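Local coordinates for protein acyl-coenzyme A oxidase 3 (Yarrowia lipolytica, PDB 5YS9) that oxidises acyl-CoA thioesters of various chain lengths with FAD and molecular oxygen, giving trans-2-enoyl-CoA and hydrogen peroxide in peroxisomal fatty acid beta-oxidation, at residues A[94-99]-A[151-156]; A[369-374]-A[563-568]; A[512-517]-A[588-593]. One frame throughout, in Å; residues are numbered along the deposited sequence.

How the interactions relate
Interactions 2 and 3 are buried helix-to-helix contacts in the C-terminal part of the chain, whereas interaction 1 joins two loops in a partly buried position where the second subunit also reaches in. The centres of interactions 2 and 3 are about 15 Å apart, and the two touch: Val-563 and Tyr-567 on helix 547-573 pack against Thr-590 of helix 579-596, and Val-563 also meets Trp-514. Interaction 1 stands alone, its centre about 34 Å from that of interaction 2. Interactions 1 and 3 are indole packing without a hydrogen bond across, one at the subunit boundary and one in the helical core; interaction 2 combines close CB-to-CB packing with a polar approach to an exposed glutamate.

Interaction 1. Residues A[94-99]-A[151-156]; sequences GHWKKD and ADVKGF
Trp-96 and Val-153 meet with their side chains roughly perpendicular, the benzene half of the indole running up to one methyl group of the valine. CH2 of Trp-96 lies 3.6 Å from CG2 of Val-153, and the methyl comes in obliquely. A carbonyl takes a different position: Asp-152 O sits at the edge of the indole, in its plane, 3.7 Å from CZ3 of Trp-96. CG of Trp-96 stands beside the backbone N (chi1 -59°) and anti to the carbonyl carbon, and from there the indole leaves the loop after helix 78-92 and points at the loop that leads into strand 158-161. Val-153 has a positive phi (45°), in the left-handed helical region, and its CB is directed toward the tryptophan. Both loops meet the second subunit: Arg-687 of that subunit packs on Trp-96 and hydrogen-bonds to Asp-152 O and Val-153 O. Helix 116-136 supplies Leu-122 beside Trp-96 and His-125 beside Val-153. No hydrogen bond joins the two loops directly, so their contact rests on van der Waals packing, with the C-H edge of the indole, probably slightly positive, turned to an electron-rich carbonyl oxygen.

Interaction 2. Residues A[369-374]-A[563-568]; sequences ADQSQI and VTAFYE
The side-chain amide of Gln-371 and the carboxylate of Glu-568 are the flat groups that meet here, and they do not stack: their planes are inclined by 38°, and the glutamate chain lies nearly square to that of the glutamine. They approach through their outer atoms, the carboxylate coming in from an exposed position. OE2 of Glu-568 lies 4.0 Å from CD of Gln-371 and 2.8 Å from the amide atom modelled as OE1; the amide is probably turned over in the model, and with it turned back this short approach may be a hydrogen bond. The torsions bring the amide across. CG of Gln-371 is anti to the backbone N (chi1 -178°), which sends the chain out from helix 349-385, and a bend at chi2 (81°) then turns the amide toward Glu-568. The aliphatic part of the glutamine is used as well, because its CB rests 3.9 Å from CB of the buried Ala-565.

Within the all-helical C-terminal part of the acyl-CoA oxidase fold, this is a helix-to-helix contact between the C-alpha1 family region, which holds helix 349-385, and the family region that follows it along the chain, which holds helix 547-573. The backbones come close, with CA of Gln-371 and CA of Ala-565 6.1 Å apart, an instance of the general rule that a small residue at the crossing point lets two helices approach. Phe-566 extends the joint between the same two helices, packing on Tyr-363, Ala-364 and Met-367, while Ser-372 and Ala-369 touch helix 300-330.

Interaction 3. Residues A[512-517]-A[588-593]; sequences EAWEKV and LFTLWS
Phe-589 O is gripped twice by Ser-593, the residue whose CB lies against Trp-514 across the contact. The backbone N of Ser-593 makes the regular helical bond, and its hydroxyl OG donates a second one to Phe-589 O at 2.8 Å. That hydroxyl bond arrives from above, 41° out of the carbonyl plane. With OG beside its own backbone N (chi1 -60°), the hydroxyl can fold back over the preceding turn; it also hydrogen-bonds to NE of Arg-559 and lies 3.8 Å above one face of the Phe-589 ring, toward the rim. The buried polar group is thus satisfied within its own helix and by helix 547-573, while its CB is left for packing.

Trp-514 of helix 507-534 supplies the other side. CZ2 of Trp-514 comes within 3.6 Å of CB of Ser-593 in an oblique approach, while the five-membered ring presents its edge to Thr-590. There, CG2 of Thr-590 lies 3.8 Å from NE1 of Trp-514, and the two side chains run antiparallel past one another. Both helices belong to the later, all-helical region of the acyl-CoA oxidase family, and the indole bridges backbones whose nearest CA atoms, those of Trp-514 and Thr-590, are 9.0 Å apart, as a large side chain can where helices stand well separated. Were Trp-514 cut back to an alanine, the Thr-590 methyl and Ser-593 CB would probably lose their packing partner, and Phe-601 its edge-to-face stack.

OG1 of Thr-590 is taken up by Ala-586 O, one turn back, while CG2 meets the indole. Val-517, one turn further along helix 507-534, packs on Phe-601 and on Ile-556 of helix 547-573.

Interaction 1. Residues A[94-99]-A[151-156]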
# COMPACT_ATOMS: atom_id res chain seq x y z
N GLY A 94 31.72 -9.31 12.43
CA GLY A 94 32.84 -10.14 11.99
C GLY A 94 33.38 -9.87 10.59
O GLY A 94 34.52 -10.16 10.31
N HIS A 95 32.56 -9.31 9.70
CA HIS A 95 33.00 -9.08 8.32
C HIS A 95 33.64 -7.68 8.16
O HIS A 95 34.17 -7.35 7.12
CB HIS A 95 31.82 -9.30 7.34
CG HIS A 95 31.10 -10.62 7.50
ND1 HIS A 95 31.63 -11.83 7.09
CD2 HIS A 95 29.87 -10.92 8.02
CE1 HIS A 95 30.78 -12.81 7.35
NE2 HIS A 95 29.71 -12.28 7.92
N TRP A 96 33.59 -6.83 9.17
CA TRP A 96 34.11 -5.48 8.98
C TRP A 96 35.59 -5.47 8.76
O TRP A 96 36.09 -4.63 8.04
CB TRP A 96 33.83 -4.60 10.18
CG TRP A 96 32.45 -4.48 10.50
CD1 TRP A 96 31.37 -4.79 9.70
CD2 TRP A 96 31.93 -3.97 11.71
NE1 TRP A 96 30.22 -4.51 10.36
CE2 TRP A 96 30.52 -4.00 11.60
CE3 TRP A 96 32.51 -3.49 12.88
CZ2 TRP A 96 29.68 -3.57 12.64
CZ3 TRP A 96 31.68 -3.07 13.92
CH2 TRP A 96 30.28 -3.12 13.79
N LYS A 97 36.28 -6.36 9.44
CA LYS A 97 37.71 -6.47 9.29
C LYS A 97 38.07 -6.70 7.83
O LYS A 97 38.90 -5.98 7.29
CB LYS A 97 38.28 -7.59 10.16
CG LYS A 97 39.77 -7.46 10.45
CD LYS A 97 40.43 -8.84 10.54
CE LYS A 97 41.90 -8.76 10.93
NZ LYS A 97 42.48 -10.12 11.04
N LYS A 98 37.51 -7.78 7.28
CA LYS A 98 37.71 -8.31 5.91
C LYS A 98 37.19 -7.60 4.64
O LYS A 98 37.84 -7.63 3.61
CB LYS A 98 37.26 -9.78 5.88
CG LYS A 98 36.22 -10.17 6.92
CD LYS A 98 36.14 -11.68 7.14
CE LYS A 98 35.09 -12.34 6.25
NZ LYS A 98 35.35 -13.79 6.02
N ASP A 99 36.00 -7.02 4.71
CA ASP A 99 35.22 -6.49 3.56
C ASP A 99 35.81 -5.21 2.97
O ASP A 99 36.17 -4.30 3.71
CB ASP A 99 33.81 -6.07 4.01
CG ASP A 99 32.81 -7.20 4.05
OD1 ASP A 99 33.03 -8.29 3.50
OD2 ASP A 99 31.72 -6.99 4.64
N ALA A 151 35.07 3.63 14.81
CA ALA A 151 35.10 2.78 13.61
C ALA A 151 34.75 1.33 13.97
O ALA A 151 34.04 0.68 13.26
CB ALA A 151 36.48 2.83 12.95
N ASP A 152 35.24 0.85 15.09
CA ASP A 152 35.08 -0.52 15.49
C ASP A 152 33.84 -0.78 16.39
O ASP A 152 33.64 -1.89 16.86
CB ASP A 152 36.36 -0.94 16.23
CG ASP A 152 37.62 -0.72 15.42
OD1 ASP A 152 37.54 -0.33 14.24
OD2 ASP A 152 38.70 -0.94 15.96
N VAL A 153 33.03 0.25 16.65
CA VAL A 153 31.91 0.19 17.60
C VAL A 153 32.34 -0.50 18.88
O VAL A 153 31.75 -1.52 19.28
CB VAL A 153 30.64 -0.45 16.97
CG1 VAL A 153 29.42 -0.12 17.80
CG2 VAL A 153 30.41 0.06 15.55
N LYS A 154 33.39 0.06 19.50
CA LYS A 154 33.99 -0.43 20.75
C LYS A 154 33.81 0.65 21.77
O LYS A 154 34.36 1.71 21.61
CB LYS A 154 35.48 -0.67 20.58
CG LYS A 154 35.90 -1.57 19.41
CD LYS A 154 35.89 -3.05 19.73
CE LYS A 154 37.24 -3.53 20.27
NZ LYS A 154 37.39 -5.01 20.19
N GLY A 155 33.04 0.40 22.82
CA GLY A 155 32.67 1.45 23.78
C GLY A 155 32.13 2.74 23.15
O GLY A 155 32.33 3.81 23.71
N PHE A 156 31.44 2.65 22.01
CA PHE A 156 31.03 3.82 21.21
C PHE A 156 29.96 3.38 20.19
O PHE A 156 30.09 2.32 19.59
CB PHE A 156 32.23 4.37 20.42
CG PHE A 156 32.06 5.78 19.91
CD1 PHE A 156 31.28 6.03 18.78
CD2 PHE A 156 32.73 6.85 20.53
CE1 PHE A 156 31.15 7.31 18.28
CE2 PHE A 156 32.60 8.14 20.04
CZ PHE A 156 31.82 8.38 18.91

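Interaction 2. Residues A[369-374]-A[563-568]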
# COMPACT_ATOMS: atom_id res chain seq x y z
N ALA A 369 19.88 1.98 -12.03
CA ALA A 369 20.95 2.03 -11.04
C ALA A 369 22.34 1.86 -11.64
O ALA A 369 23.27 2.51 -11.18
CB ALA A 369 20.72 0.96 -9.97
N ASP A 370 22.48 0.94 -12.57
CA ASP A 370 23.76 0.61 -13.20
C ASP A 370 24.16 1.73 -14.13
O ASP A 370 25.27 2.20 -14.04
CB ASP A 370 23.70 -0.73 -13.96
CG ASP A 370 23.67 -1.98 -13.03
OD1 ASP A 370 23.71 -1.86 -11.78
OD2 ASP A 370 23.62 -3.11 -13.55
N GLN A 371 23.24 2.18 -14.99
CA GLN A 371 23.50 3.28 -15.90
C GLN A 371 23.91 4.55 -15.16
O GLN A 371 24.78 5.31 -15.62
CB GLN A 371 22.29 3.54 -16.77
CG GLN A 371 22.40 4.67 -17.82
CD GLN A 371 23.12 4.27 -19.13
OE1 GLN A 371 22.60 4.56 -20.21
NE2 GLN A 371 24.29 3.62 -19.03
N SER A 372 23.30 4.78 -14.00
CA SER A 372 23.63 5.97 -13.20
C SER A 372 25.01 5.90 -12.58
O SER A 372 25.72 6.92 -12.53
CB SER A 372 22.61 6.20 -12.11
OG SER A 372 21.41 6.65 -12.67
N GLN A 373 25.36 4.73 -12.06
CA GLN A 373 26.67 4.52 -11.43
C GLN A 373 27.79 4.60 -12.49
O GLN A 373 28.86 5.15 -12.22
CB GLN A 373 26.73 3.20 -10.65
CG GLN A 373 28.04 2.90 -9.91
CD GLN A 373 28.43 3.91 -8.81
OE1 GLN A 373 27.59 4.43 -8.05
NE2 GLN A 373 29.74 4.17 -8.70
N ILE A 374 27.53 4.06 -13.67
CA ILE A 374 28.46 4.08 -14.79
C ILE A 374 28.60 5.51 -15.34
O ILE A 374 29.70 5.99 -15.46
CB ILE A 374 28.05 3.10 -15.91
CG1 ILE A 374 28.06 1.63 -15.42
CG2 ILE A 374 28.96 3.25 -17.13
CD1 ILE A 374 27.11 0.73 -16.20
N VAL A 563 13.26 3.80 -19.50
CA VAL A 563 13.19 3.24 -20.85
C VAL A 563 14.58 3.30 -21.52
O VAL A 563 15.10 2.32 -22.04
CB VAL A 563 12.17 4.07 -21.69
CG1 VAL A 563 12.24 3.74 -23.18
CG2 VAL A 563 10.75 3.89 -21.14
N THR A 564 15.19 4.47 -21.49
CA THR A 564 16.49 4.68 -22.10
C THR A 564 17.54 3.79 -21.48
O THR A 564 18.25 3.07 -22.20
CB THR A 564 16.82 6.17 -22.06
OG1 THR A 564 16.07 6.76 -23.10
CG2 THR A 564 18.25 6.45 -22.29
N ALA A 565 17.61 3.78 -20.16
CA ALA A 565 18.62 2.97 -19.48
C ALA A 565 18.47 1.48 -19.73
O ALA A 565 19.48 0.78 -19.89
CB ALA A 565 18.64 3.27 -18.00
N PHE A 566 17.23 0.99 -19.80
CA PHE A 566 17.03 -0.42 -20.14
C PHE A 566 17.66 -0.78 -21.51
O PHE A 566 18.51 -1.65 -21.61
CB PHE A 566 15.52 -0.77 -20.11
CG PHE A 566 15.20 -2.22 -19.76
CD1 PHE A 566 16.15 -3.25 -19.81
CD2 PHE A 566 13.90 -2.56 -19.41
CE1 PHE A 566 15.80 -4.57 -19.51
CE2 PHE A 566 13.54 -3.88 -19.11
CZ PHE A 566 14.48 -4.88 -19.17
N TYR A 567 17.27 -0.05 -22.56
CA TYR A 567 17.79 -0.29 -23.93
C TYR A 567 19.31 -0.10 -24.06
O TYR A 567 20.00 -0.97 -24.62
CB TYR A 567 17.02 0.58 -24.93
CG TYR A 567 15.59 0.12 -25.15
CD1 TYR A 567 15.29 -1.20 -25.50
CD2 TYR A 567 14.50 1.01 -25.04
CE1 TYR A 567 13.98 -1.62 -25.73
CE2 TYR A 567 13.18 0.60 -25.28
CZ TYR A 567 12.94 -0.72 -25.61
OH TYR A 567 11.66 -1.15 -25.87
N GLU A 568 19.82 1.00 -23.48
CA GLU A 568 21.27 1.31 -23.51
C GLU A 568 22.10 0.22 -22.89
O GLU A 568 23.18 -0.08 -23.39
CB GLU A 568 21.60 2.67 -22.82
CG GLU A 568 22.00 3.81 -23.77
CD GLU A 568 21.26 5.15 -23.52
OE1 GLU A 568 20.46 5.54 -24.42
OE2 GLU A 568 21.48 5.82 -22.47

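Interaction 3. Residues A[512-517]-A[588-593]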
# COMPACT_ATOMS: atom_id res chain seq x y z
N GLU A 512 12.14 7.52 -29.01
CA GLU A 512 11.82 8.83 -29.55
C GLU A 512 10.47 9.31 -28.98
O GLU A 512 10.31 10.47 -28.61
CB GLU A 512 11.81 8.79 -31.08
CG GLU A 512 11.81 10.15 -31.76
CD GLU A 512 11.26 10.05 -33.18
OE1 GLU A 512 10.11 10.43 -33.44
OE2 GLU A 512 11.98 9.53 -34.04
N ALA A 513 9.54 8.39 -28.88
CA ALA A 513 8.21 8.71 -28.37
C ALA A 513 8.22 9.19 -26.89
O ALA A 513 7.45 10.06 -26.53
CB ALA A 513 7.28 7.52 -28.56
N TRP A 514 9.09 8.61 -26.05
CA TRP A 514 9.30 9.10 -24.67
C TRP A 514 10.07 10.43 -24.61
O TRP A 514 9.83 11.26 -23.70
CB TRP A 514 9.96 8.01 -23.77
CG TRP A 514 8.95 7.04 -23.35
CD1 TRP A 514 8.76 5.78 -23.82
CD2 TRP A 514 7.89 7.29 -22.41
NE1 TRP A 514 7.64 5.22 -23.23
CE2 TRP A 514 7.10 6.12 -22.36
CE3 TRP A 514 7.53 8.39 -21.61
CZ2 TRP A 514 5.97 6.01 -21.52
CZ3 TRP A 514 6.43 8.28 -20.77
CH2 TRP A 514 5.64 7.10 -20.74
N GLU A 515 11.00 10.62 -25.54
CA GLU A 515 11.66 11.92 -25.70
C GLU A 515 10.66 12.97 -26.12
O GLU A 515 10.69 14.11 -25.60
CB GLU A 515 12.86 11.83 -26.67
CG GLU A 515 14.01 10.96 -26.14
CD GLU A 515 15.23 10.93 -27.06
OE1 GLU A 515 15.17 11.40 -28.22
OE2 GLU A 515 16.30 10.43 -26.62
N LYS A 516 9.72 12.62 -27.01
CA LYS A 516 8.75 13.60 -27.40
C LYS A 516 7.89 14.10 -26.24
O LYS A 516 7.75 15.27 -26.03
CB LYS A 516 7.81 13.11 -28.51
CG LYS A 516 7.24 14.32 -29.28
CD LYS A 516 5.90 14.09 -29.92
CE LYS A 516 5.34 15.38 -30.50
NZ LYS A 516 5.87 15.72 -31.85
N VAL A 517 7.27 13.19 -25.52
CA VAL A 517 6.32 13.58 -24.49
C VAL A 517 7.02 14.28 -23.29
O VAL A 517 6.45 15.19 -22.72
CB VAL A 517 5.40 12.40 -24.05
CG1 VAL A 517 4.62 11.87 -25.26
CG2 VAL A 517 6.19 11.26 -23.39
N LEU A 588 8.03 -4.74 -23.54
CA LEU A 588 6.83 -4.86 -22.67
C LEU A 588 6.82 -3.70 -21.70
O LEU A 588 5.84 -2.97 -21.62
CB LEU A 588 6.79 -6.20 -21.94
CG LEU A 588 5.57 -6.48 -21.04
CD1 LEU A 588 4.20 -6.22 -21.71
CD2 LEU A 588 5.66 -7.91 -20.53
N PHE A 589 7.95 -3.47 -21.03
CA PHE A 589 8.04 -2.32 -20.14
C PHE A 589 7.57 -1.06 -20.87
O PHE A 589 6.65 -0.35 -20.41
CB PHE A 589 9.46 -2.15 -19.58
CG PHE A 589 9.61 -0.94 -18.73
CD1 PHE A 589 8.88 -0.81 -17.55
CD2 PHE A 589 10.43 0.12 -19.13
CE1 PHE A 589 8.99 0.35 -16.77
CE2 PHE A 589 10.55 1.27 -18.34
CZ PHE A 589 9.84 1.38 -17.16
N THR A 590 8.17 -0.81 -22.02
CA THR A 590 8.08 0.46 -22.66
C THR A 590 6.68 0.67 -23.26
O THR A 590 6.10 1.77 -23.15
CB THR A 590 9.21 0.62 -23.70
OG1 THR A 590 10.50 0.60 -23.05
CG2 THR A 590 9.07 1.93 -24.44
N LEU A 591 6.15 -0.38 -23.89
CA LEU A 591 4.82 -0.30 -24.49
C LEU A 591 3.71 -0.29 -23.45
O LEU A 591 2.66 0.33 -23.65
CB LEU A 591 4.65 -1.45 -25.45
CG LEU A 591 5.55 -1.30 -26.70
CD1 LEU A 591 5.84 -2.62 -27.35
CD2 LEU A 591 4.89 -0.36 -27.70
N TRP A 592 3.94 -0.99 -22.34
CA TRP A 592 3.01 -0.99 -21.24
C TRP A 592 2.94 0.45 -20.68
O TRP A 592 1.84 1.01 -20.51
CB TRP A 592 3.39 -2.07 -20.19
CG TRP A 592 2.66 -1.94 -18.92
CD1 TRP A 592 1.37 -2.27 -18.68
CD2 TRP A 592 3.17 -1.40 -17.71
NE1 TRP A 592 1.04 -1.99 -17.41
CE2 TRP A 592 2.12 -1.45 -16.77
CE3 TRP A 592 4.41 -0.86 -17.33
CZ2 TRP A 592 2.26 -0.98 -15.44
CZ3 TRP A 592 4.55 -0.38 -16.00
CH2 TRP A 592 3.47 -0.45 -15.07
N SER A 593 4.12 1.05 -20.46
CA SER A 593 4.23 2.42 -19.97
C SER A 593 3.51 3.43 -20.84
O SER A 593 2.94 4.39 -20.33
CB SER A 593 5.69 2.84 -19.87
OG SER A 593 6.40 2.01 -19.00